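Local atomic coordinates of hypothetical protein PA1234 (Pseudomonas aeruginosa, PDB entry 1Z6N), a protein that is of unknown function but belongs to the thioredoxin family, binds a magnesium ion in the crystal and may take part in thiol-disulfide redox chemistry. Residues A[4-8]-A[56-60]; A[32-36]-A[146-152]; A[110-114]-A[126-130]. Residues are numbered along the deposited sequence.

Contact 1: A[4-8]-A[56-60]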
loop_
_atom_site.group_PDB
_atom_site.type_symbol
_atom_site.label_atom_id
_atom_site.label_comp_id
_atom_site.label_asym_id
_atom_site.label_seq_id
_atom_site.Cartn_x
_atom_site.Cartn_y
_atom_site.Cartn_z
ATOM N N TYR A 4 6.437 12.936 -9.606
ATOM C CA TYR A 4 5.530 11.913 -9.095
ATOM C C TYR A 4 4.431 11.587 -10.114
ATOM O O TYR A 4 4.001 10.431 -10.231
ATOM C CB TYR A 4 4.888 12.343 -7.778
ATOM C CG TYR A 4 5.863 12.402 -6.625
ATOM C CD1 TYR A 4 6.679 11.326 -6.325
ATOM C CD2 TYR A 4 5.951 13.534 -5.826
ATOM C CE1 TYR A 4 7.576 11.363 -5.258
ATOM C CE2 TYR A 4 6.842 13.590 -4.748
ATOM C CZ TYR A 4 7.650 12.499 -4.469
ATOM O OH TYR A 4 8.543 12.529 -3.425
ATOM N N ALA A 5 3.973 12.600 -10.850
ATOM C CA ALA A 5 2.953 12.371 -11.891
ATOM C C ALA A 5 3.483 11.436 -12.968
ATOM O O ALA A 5 2.785 10.515 -13.380
ATOM C CB ALA A 5 2.486 13.699 -12.490
ATOM N N GLU A 6 4.729 11.655 -13.386
ATOM C CA GLU A 6 5.365 10.807 -14.398
ATOM C C GLU A 6 5.535 9.366 -13.909
ATOM O O GLU A 6 5.265 8.402 -14.644
ATOM C CB GLU A 6 6.715 11.398 -14.834
ATOM C CG GLU A 6 6.535 12.649 -15.681
ATOM C CD GLU A 6 7.823 13.376 -16.000
ATOM O OE1 GLU A 6 8.805 13.292 -15.227
ATOM O OE2 GLU A 6 7.844 14.072 -17.044
ATOM N N LEU A 7 5.969 9.212 -12.659
ATOM C CA LEU A 7 6.125 7.879 -12.081
ATOM C C LEU A 7 4.786 7.197 -11.889
ATOM O O LEU A 7 4.624 6.016 -12.216
ATOM C CB LEU A 7 6.830 7.960 -10.724
ATOM C CG LEU A 7 8.287 8.434 -10.814
ATOM C CD1 LEU A 7 8.845 8.718 -9.427
ATOM C CD2 LEU A 7 9.145 7.365 -11.531
ATOM N N PHE A 8 3.804 7.932 -11.373
ATOM C CA PHE A 8 2.459 7.346 -11.236
ATOM C C PHE A 8 1.888 6.859 -12.577
ATOM O O PHE A 8 1.284 5.770 -12.680
ATOM C CB PHE A 8 1.505 8.349 -10.564
ATOM C CG PHE A 8 0.204 7.735 -10.124
ATOM C CD1 PHE A 8 0.091 7.140 -8.869
ATOM C CD2 PHE A 8 -0.903 7.741 -10.967
ATOM C CE1 PHE A 8 -1.096 6.544 -8.458
ATOM C CE2 PHE A 8 -2.100 7.157 -10.547
ATOM C CZ PHE A 8 -2.187 6.553 -9.295
ATOM N N TYR A 56 -7.064 10.729 -4.100
ATOM C CA TYR A 56 -5.722 10.501 -3.572
ATOM C C TYR A 56 -5.066 9.428 -4.392
ATOM O O TYR A 56 -5.722 8.502 -4.864
ATOM C CB TYR A 56 -5.770 10.095 -2.098
ATOM C CG TYR A 56 -6.301 11.220 -1.258
ATOM C CD1 TYR A 56 -5.446 12.167 -0.701
ATOM C CD2 TYR A 56 -7.678 11.371 -1.069
ATOM C CE1 TYR A 56 -5.948 13.228 0.044
ATOM C CE2 TYR A 56 -8.193 12.427 -0.326
ATOM C CZ TYR A 56 -7.323 13.349 0.231
ATOM O OH TYR A 56 -7.820 14.414 0.966
ATOM N N ARG A 57 -3.760 9.567 -4.562
ATOM C CA ARG A 57 -2.988 8.629 -5.364
ATOM C C ARG A 57 -1.933 7.975 -4.491
ATOM O O ARG A 57 -1.209 8.663 -3.766
ATOM C CB ARG A 57 -2.336 9.367 -6.527
ATOM C CG ARG A 57 -3.359 9.871 -7.531
ATOM C CD ARG A 57 -2.669 10.476 -8.723
ATOM N NE ARG A 57 -3.603 11.120 -9.641
ATOM C CZ ARG A 57 -3.957 12.399 -9.570
ATOM N NH1 ARG A 57 -3.463 13.179 -8.618
ATOM N NH2 ARG A 57 -4.804 12.901 -10.456
ATOM N N LEU A 58 -1.849 6.645 -4.552
ATOM C CA LEU A 58 -0.833 5.906 -3.824
ATOM C C LEU A 58 0.198 5.458 -4.857
ATOM O O LEU A 58 -0.081 4.569 -5.667
ATOM C CB LEU A 58 -1.454 4.698 -3.100
ATOM C CG LEU A 58 -2.608 4.972 -2.123
ATOM C CD1 LEU A 58 -3.045 3.714 -1.365
ATOM C CD2 LEU A 58 -2.256 6.083 -1.147
ATOM N N LEU A 59 1.348 6.135 -4.863
ATOM C CA LEU A 59 2.487 5.724 -5.687
ATOM C C LEU A 59 3.274 4.699 -4.892
ATOM O O LEU A 59 3.843 4.998 -3.836
ATOM C CB LEU A 59 3.377 6.915 -6.052
ATOM C CG LEU A 59 4.652 6.573 -6.833
ATOM C CD1 LEU A 59 4.335 5.855 -8.166
ATOM C CD2 LEU A 59 5.439 7.845 -7.089
ATOM N N VAL A 60 3.295 3.474 -5.407
ATOM C CA VAL A 60 3.850 2.363 -4.654
ATOM C C VAL A 60 5.065 1.770 -5.335
ATOM O O VAL A 60 5.043 1.566 -6.534
ATOM C CB VAL A 60 2.803 1.224 -4.542
ATOM C CG1 VAL A 60 3.369 0.028 -3.778
ATOM C CG2 VAL A 60 1.525 1.720 -3.866
#
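The N-terminal helical turn 4-8 packs across the strand segment 56-60, the two short axes passing 9.2 Å apart at 74°, so that the helix runs steeply across the strand instead of along it. The backbones come nearest at Phe8 and Leu59, whose CA atoms lie 5.8 Å apart.

Most of the contact is apolar and gathers around Leu59. Leu59 CD2 meets Tyr4 CD1 at 3.8 Å and Leu7 CB at 3.9 Å, while Leu59 CD1 approaches the backbone Phe8 N at 3.9 Å and Leu59 CB lies 4.3 Å from Phe8 CD1. One leucine thus fills the hollow between three residues of a single helical turn, a turn closed by the hydrogen bond from Phe8 N to Tyr4 O (2.8 Å).

The Phe8 ring makes the CH-pi contact. With chi1 in the t well it reaches the strand edge-on, and Arg57 CD lies over one face, 3.9 Å from the centroid of the Phe8 ring and almost on the ring normal. Arg57 CB also touches Phe8 CE1 at 3.6 Å, and the carbonyl Leu58 O meets the ring edge, 3.6 Å from Phe8 CE1. Arg57 thereby lends its aliphatic stem to the ring, whereas its NH1 is hydrogen-bonded to the carbonyl of Glu119.

Leu58 points to the other face of the sheet, where Val158 of helix 151-164 covers it. Helix 4-10 therefore lies on the opposite face, with Phe8 reaching strand 86-91 at Glu87 and Ala89, and Tyr4 reaching strand 113-117 at Leu115 and Leu117.

Contact 2: A[32-36]-A[146-152]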
loop_
_atom_site.group_PDB
_atom_site.type_symbol
_atom_site.label_atom_id
_atom_site.label_comp_id
_atom_site.label_asym_id
_atom_site.label_seq_id
_atom_site.Cartn_x
_atom_site.Cartn_y
_atom_site.Cartn_z
ATOM N N PHE A 32 -4.913 -13.513 0.996
ATOM C CA PHE A 32 -4.961 -12.359 1.899
ATOM C C PHE A 32 -6.200 -11.530 1.583
ATOM O O PHE A 32 -6.891 -11.050 2.486
ATOM C CB PHE A 32 -3.691 -11.485 1.817
ATOM C CG PHE A 32 -2.459 -12.138 2.383
ATOM C CD1 PHE A 32 -2.441 -12.610 3.708
ATOM C CD2 PHE A 32 -1.313 -12.274 1.605
ATOM C CE1 PHE A 32 -1.288 -13.230 4.219
ATOM C CE2 PHE A 32 -0.161 -12.884 2.106
ATOM C CZ PHE A 32 -0.148 -13.361 3.422
ATOM N N ARG A 33 -6.485 -11.368 0.294
ATOM C CA ARG A 33 -7.660 -10.642 -0.161
ATOM C C ARG A 33 -8.936 -11.312 0.346
ATOM O O ARG A 33 -9.811 -10.652 0.912
ATOM C CB ARG A 33 -7.654 -10.529 -1.685
ATOM C CG ARG A 33 -8.808 -9.748 -2.275
ATOM C CD ARG A 33 -8.919 -9.944 -3.802
ATOM N NE ARG A 33 -7.707 -9.621 -4.566
ATOM C CZ ARG A 33 -7.270 -10.350 -5.597
ATOM N NH1 ARG A 33 -7.924 -11.448 -5.965
ATOM N NH2 ARG A 33 -6.167 -10.002 -6.250
ATOM N N GLN A 34 -9.027 -12.626 0.176
ATOM C CA GLN A 34 -10.196 -13.367 0.651
ATOM C C GLN A 34 -10.370 -13.264 2.171
ATOM O O GLN A 34 -11.504 -13.224 2.656
ATOM C CB GLN A 34 -10.133 -14.834 0.200
ATOM C CG GLN A 34 -11.386 -15.639 0.475
ATOM C CD GLN A 34 -11.253 -17.045 -0.041
ATOM O OE1 GLN A 34 -11.788 -17.991 0.544
ATOM N NE2 GLN A 34 -10.515 -17.200 -1.146
ATOM N N LYS A 35 -9.260 -13.241 2.910
ATOM C CA LYS A 35 -9.311 -13.111 4.375
ATOM C C LYS A 35 -9.953 -11.796 4.785
ATOM O O LYS A 35 -10.859 -11.756 5.630
ATOM C CB LYS A 35 -7.929 -13.259 5.023
ATOM C CG LYS A 35 -7.930 -12.990 6.544
ATOM C CD LYS A 35 -6.604 -13.378 7.169
ATOM C CE LYS A 35 -6.612 -13.175 8.679
ATOM N NZ LYS A 35 -5.553 -14.028 9.284
ATOM N N LEU A 36 -9.469 -10.717 4.178
ATOM C CA LEU A 36 -10.012 -9.395 4.426
ATOM C C LEU A 36 -11.472 -9.334 3.988
ATOM O O LEU A 36 -12.317 -8.810 4.717
ATOM C CB LEU A 36 -9.160 -8.354 3.690
ATOM C CG LEU A 36 -9.090 -6.931 4.222
ATOM C CD1 LEU A 36 -8.932 -6.876 5.736
ATOM C CD2 LEU A 36 -7.930 -6.246 3.516
ATOM N N LYS A 146 2.332 -11.958 9.249
ATOM C CA LYS A 146 2.604 -12.786 8.052
ATOM C C LYS A 146 1.408 -13.684 7.740
ATOM O O LYS A 146 1.224 -14.136 6.601
ATOM C CB LYS A 146 3.865 -13.638 8.230
ATOM C CG LYS A 146 5.187 -12.887 8.133
ATOM C CD LYS A 146 6.363 -13.800 8.501
ATOM C CE LYS A 146 7.671 -13.031 8.652
ATOM N NZ LYS A 146 8.711 -13.917 9.261
ATOM N N ALA A 147 0.595 -13.931 8.763
ATOM C CA ALA A 147 -0.664 -14.646 8.627
ATOM C C ALA A 147 -1.855 -13.762 8.226
ATOM O O ALA A 147 -2.971 -14.257 8.076
ATOM C CB ALA A 147 -0.974 -15.416 9.911
ATOM N N GLY A 148 -1.641 -12.452 8.080
ATOM C CA GLY A 148 -2.730 -11.558 7.681
ATOM C C GLY A 148 -3.571 -10.903 8.774
ATOM O O GLY A 148 -4.615 -10.303 8.493
ATOM N N ASP A 149 -3.119 -10.961 10.017
ATOM C CA ASP A 149 -3.939 -10.423 11.098
ATOM C C ASP A 149 -3.932 -8.887 11.203
ATOM O O ASP A 149 -4.683 -8.319 11.996
ATOM C CB ASP A 149 -3.581 -11.083 12.437
ATOM C CG ASP A 149 -3.899 -12.579 12.464
ATOM O OD1 ASP A 149 -4.668 -13.060 11.605
ATOM O OD2 ASP A 149 -3.380 -13.273 13.361
ATOM N N TYR A 150 -3.105 -8.226 10.390
ATOM C CA TYR A 150 -2.991 -6.763 10.419
ATOM C C TYR A 150 -3.302 -6.115 9.063
ATOM O O TYR A 150 -2.835 -5.006 8.780
ATOM C CB TYR A 150 -1.592 -6.342 10.872
ATOM C CG TYR A 150 -1.263 -6.640 12.313
ATOM C CD1 TYR A 150 -0.749 -7.877 12.689
ATOM C CD2 TYR A 150 -1.425 -5.663 13.296
ATOM C CE1 TYR A 150 -0.417 -8.151 13.997
ATOM C CE2 TYR A 150 -1.099 -5.925 14.628
ATOM C CZ TYR A 150 -0.603 -7.174 14.973
ATOM O OH TYR A 150 -0.280 -7.433 16.284
ATOM N N LEU A 151 -4.104 -6.788 8.232
ATOM C CA LEU A 151 -4.498 -6.209 6.946
ATOM C C LEU A 151 -5.251 -4.899 7.096
ATOM O O LEU A 151 -4.963 -3.935 6.385
ATOM C CB LEU A 151 -5.340 -7.184 6.119
ATOM C CG LEU A 151 -4.613 -8.310 5.399
ATOM C CD1 LEU A 151 -3.947 -7.871 4.133
ATOM C CD2 LEU A 151 -3.614 -8.974 6.275
ATOM N N GLU A 152 -6.205 -4.848 8.025
ATOM C CA GLU A 152 -6.972 -3.628 8.227
ATOM C C GLU A 152 -6.056 -2.452 8.629
ATOM O O GLU A 152 -6.328 -1.297 8.282
ATOM C CB GLU A 152 -8.040 -3.835 9.294
ATOM C CG GLU A 152 -7.472 -4.056 10.678
ATOM C CD GLU A 152 -8.518 -4.490 11.679
ATOM O OE1 GLU A 152 -9.325 -5.392 11.354
ATOM O OE2 GLU A 152 -8.520 -3.933 12.796
#
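Lys35 NZ supplies both polar links between helical segment 32-36 and segment 146-152, which links two helices: a hydrogen bond to the backbone Ala147 O (2.9 Å) and a salt bridge to Asp149 OD1 (2.7 Å). A fully extended side chain carries the ammonium group to this pair of acceptors, satisfying the carbonyl of Ala147, next to Gly148, and balancing the carboxylate. The helix ends in a Schellman motif at Gly148, whose positive phi (91°) suits glycine; a CB here would also crowd Lys35 and Phe32. A type I turn from Gly148 to Leu151 then leads into helix 151-164, so that a tight turn joins helices 139-146 and 151-164, and the junction packs against helix 23-39. Beneath the charged edge, Leu36 CD1 meets Leu151 CB at 3.6 Å, and Phe32 CB lies 4.3 Å from Leu151 CD1. The Phe32 ring turns its edge to the last helical turn, with Phe32 CZ 3.5 Å from Lys146 O. Helix 67-82 adjoins this apolar layer, Ile71 touching Phe32, Phe78 touching Leu36 and Ala75 touching Leu151.

Contact 3: A[110-114]-A[126-130]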
loop_
_atom_site.group_PDB
_atom_site.type_symbol
_atom_site.label_atom_id
_atom_site.label_comp_id
_atom_site.label_asym_id
_atom_site.label_seq_id
_atom_site.Cartn_x
_atom_site.Cartn_y
_atom_site.Cartn_z
ATOM N N ALA A 110 13.024 -0.200 1.288
ATOM C CA ALA A 110 12.324 -1.347 1.863
ATOM C C ALA A 110 10.929 -1.322 1.265
ATOM O O ALA A 110 10.283 -0.265 1.222
ATOM C CB ALA A 110 12.267 -1.216 3.384
ATOM N N ILE A 111 10.482 -2.470 0.776
ATOM C CA ILE A 111 9.206 -2.524 0.074
ATOM C C ILE A 111 8.144 -3.273 0.899
ATOM O O ILE A 111 8.488 -4.171 1.683
ATOM C CB ILE A 111 9.342 -3.131 -1.356
ATOM C CG1 ILE A 111 10.046 -4.488 -1.295
ATOM C CG2 ILE A 111 10.061 -2.132 -2.297
ATOM C CD1 ILE A 111 10.002 -5.251 -2.586
ATOM N N PRO A 112 6.858 -2.918 0.724
ATOM C CA PRO A 112 6.365 -1.866 -0.175
ATOM C C PRO A 112 6.611 -0.481 0.394
ATOM O O PRO A 112 6.452 -0.265 1.602
ATOM C CB PRO A 112 4.858 -2.122 -0.203
ATOM C CG PRO A 112 4.556 -2.753 1.105
ATOM C CD PRO A 112 5.751 -3.613 1.413
ATOM N N LEU A 113 6.998 0.439 -0.481
ATOM C CA LEU A 113 7.074 1.845 -0.145
ATOM C C LEU A 113 5.842 2.497 -0.761
ATOM O O LEU A 113 5.667 2.444 -1.980
ATOM C CB LEU A 113 8.361 2.450 -0.726
ATOM C CG LEU A 113 8.491 3.977 -0.676
ATOM C CD1 LEU A 113 8.523 4.455 0.776
ATOM C CD2 LEU A 113 9.749 4.450 -1.433
ATOM N N VAL A 114 4.995 3.088 0.080
ATOM C CA VAL A 114 3.750 3.662 -0.376
ATOM C C VAL A 114 3.773 5.164 -0.108
ATOM O O VAL A 114 3.789 5.594 1.045
ATOM C CB VAL A 114 2.534 3.024 0.334
ATOM C CG1 VAL A 114 1.245 3.635 -0.168
ATOM C CG2 VAL A 114 2.505 1.493 0.111
ATOM N N ARG A 126 3.985 8.746 4.057
ATOM C CA ARG A 126 4.481 7.457 3.594
ATOM C C ARG A 126 4.061 6.326 4.505
ATOM O O ARG A 126 4.011 6.483 5.742
ATOM C CB ARG A 126 6.012 7.428 3.605
ATOM C CG ARG A 126 6.713 8.612 3.068
ATOM C CD ARG A 126 8.133 8.572 3.580
ATOM N NE ARG A 126 8.858 9.756 3.156
ATOM C CZ ARG A 126 10.180 9.864 3.189
ATOM N NH1 ARG A 126 10.922 8.856 3.622
ATOM N NH2 ARG A 126 10.750 10.979 2.773
ATOM N N PHE A 127 3.842 5.174 3.874
ATOM C CA PHE A 127 3.730 3.878 4.557
ATOM C C PHE A 127 4.956 3.078 4.110
ATOM O O PHE A 127 5.254 3.026 2.913
ATOM C CB PHE A 127 2.422 3.196 4.157
ATOM C CG PHE A 127 2.269 1.776 4.657
ATOM C CD1 PHE A 127 1.442 1.484 5.751
ATOM C CD2 PHE A 127 2.925 0.724 4.017
ATOM C CE1 PHE A 127 1.285 0.162 6.189
ATOM C CE2 PHE A 127 2.764 -0.597 4.440
ATOM C CZ PHE A 127 1.948 -0.880 5.533
ATOM N N VAL A 128 5.687 2.479 5.046
ATOM C CA VAL A 128 6.947 1.830 4.689
ATOM C C VAL A 128 7.004 0.411 5.245
ATOM O O VAL A 128 7.105 0.219 6.474
ATOM C CB VAL A 128 8.200 2.617 5.183
ATOM C CG1 VAL A 128 9.468 1.960 4.639
ATOM C CG2 VAL A 128 8.134 4.098 4.787
ATOM N N GLU A 129 6.923 -0.557 4.326
ATOM C CA GLU A 129 7.100 -1.984 4.605
ATOM C C GLU A 129 5.966 -2.682 5.370
ATOM O O GLU A 129 5.388 -3.649 4.861
ATOM C CB GLU A 129 8.460 -2.268 5.261
ATOM C CG GLU A 129 8.914 -3.718 5.105
ATOM C CD GLU A 129 10.353 -3.959 5.543
ATOM O OE1 GLU A 129 10.762 -3.408 6.580
ATOM O OE2 GLU A 129 11.073 -4.703 4.849
ATOM N N ARG A 130 5.673 -2.208 6.586
ATOM C CA ARG A 130 4.705 -2.858 7.457
ATOM C C ARG A 130 3.915 -1.806 8.225
ATOM O O ARG A 130 4.427 -0.706 8.432
ATOM C CB ARG A 130 5.424 -3.781 8.446
ATOM C CG ARG A 130 6.057 -4.942 7.745
ATOM C CD ARG A 130 6.902 -5.785 8.672
ATOM N NE ARG A 130 7.660 -6.713 7.846
ATOM C CZ ARG A 130 8.931 -7.059 8.029
ATOM N NH1 ARG A 130 9.633 -6.573 9.053
ATOM N NH2 ARG A 130 9.502 -7.897 7.170
#
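Val114 and Phe127 sit at the apolar centre, their CB atoms 3.8 Å apart on one face of the sheet. Pro112 CG adds to this side by meeting the edge of the Phe127 ring, 4.4 Å from Phe127 CE2, and Ala154 of helix 151-164 also packs on Phe127. On the other face Leu113 CD1 lies 4.0 Å from Val128 CG2, and Ala110 CB extends this patch, 4.4 Å from Val128 CG1.

The backbones pair as antiparallel strands. Val114 and Phe127 form a hydrogen-bonded pair, with Val114 N to Phe127 O at 2.8 Å and Phe127 N to Val114 O at 2.9 Å; Leu113 and Val128 form the adjoining non-hydrogen-bonded pair. This is the open end of the hairpin 113-117/123-128. Pro112 follows a cis peptide bond, consistent with the cis-proline that faces the CxxC in thioredoxins: Pro112 touches Cys69, and Ile111 touches Cys66 and Cys69, a probable CxxC pair.

Pairing continues past the strands through Glu129 N, which donates to Pro112 O at 2.8 Å. The chain then leaves the sheet in a classic gamma turn centred on Glu129 (phi 72°, psi -60°), closed by Arg130 N to Val128 O (2.8 Å). The Glu129 side chain packs along Ala110 and Ile111, with Glu129 CG 3.5 Å from Ile111 O, and at the polar edge Arg130 NE forms a salt bridge with Asp68.

In the fold
Contacts 1 and 3 share the mixed sheet, whose strand order is 86-91, 56-61, 113-117, 123-128. They lie about 14 Å apart between centres and touch where Val60 and Leu58 pack against Val114 and Val60 meets Leu113. Contact 2 belongs to the helical layer across the chain's centre from contact 1, their centres about 25 Å apart; it is about 17 Å from contact 3 between centres. Along the chain, contact 1 closes before contact 3 opens, contact 3 is nested within the loop closed by contact 2, and contacts 1 and 2 interleave. Contact 1 sets helix 4-10 on one face of the sheet, contact 3 pairs its edge strand, and contact 2 ties together helices of the other layer, consistent with an alpha-beta-alpha sandwich.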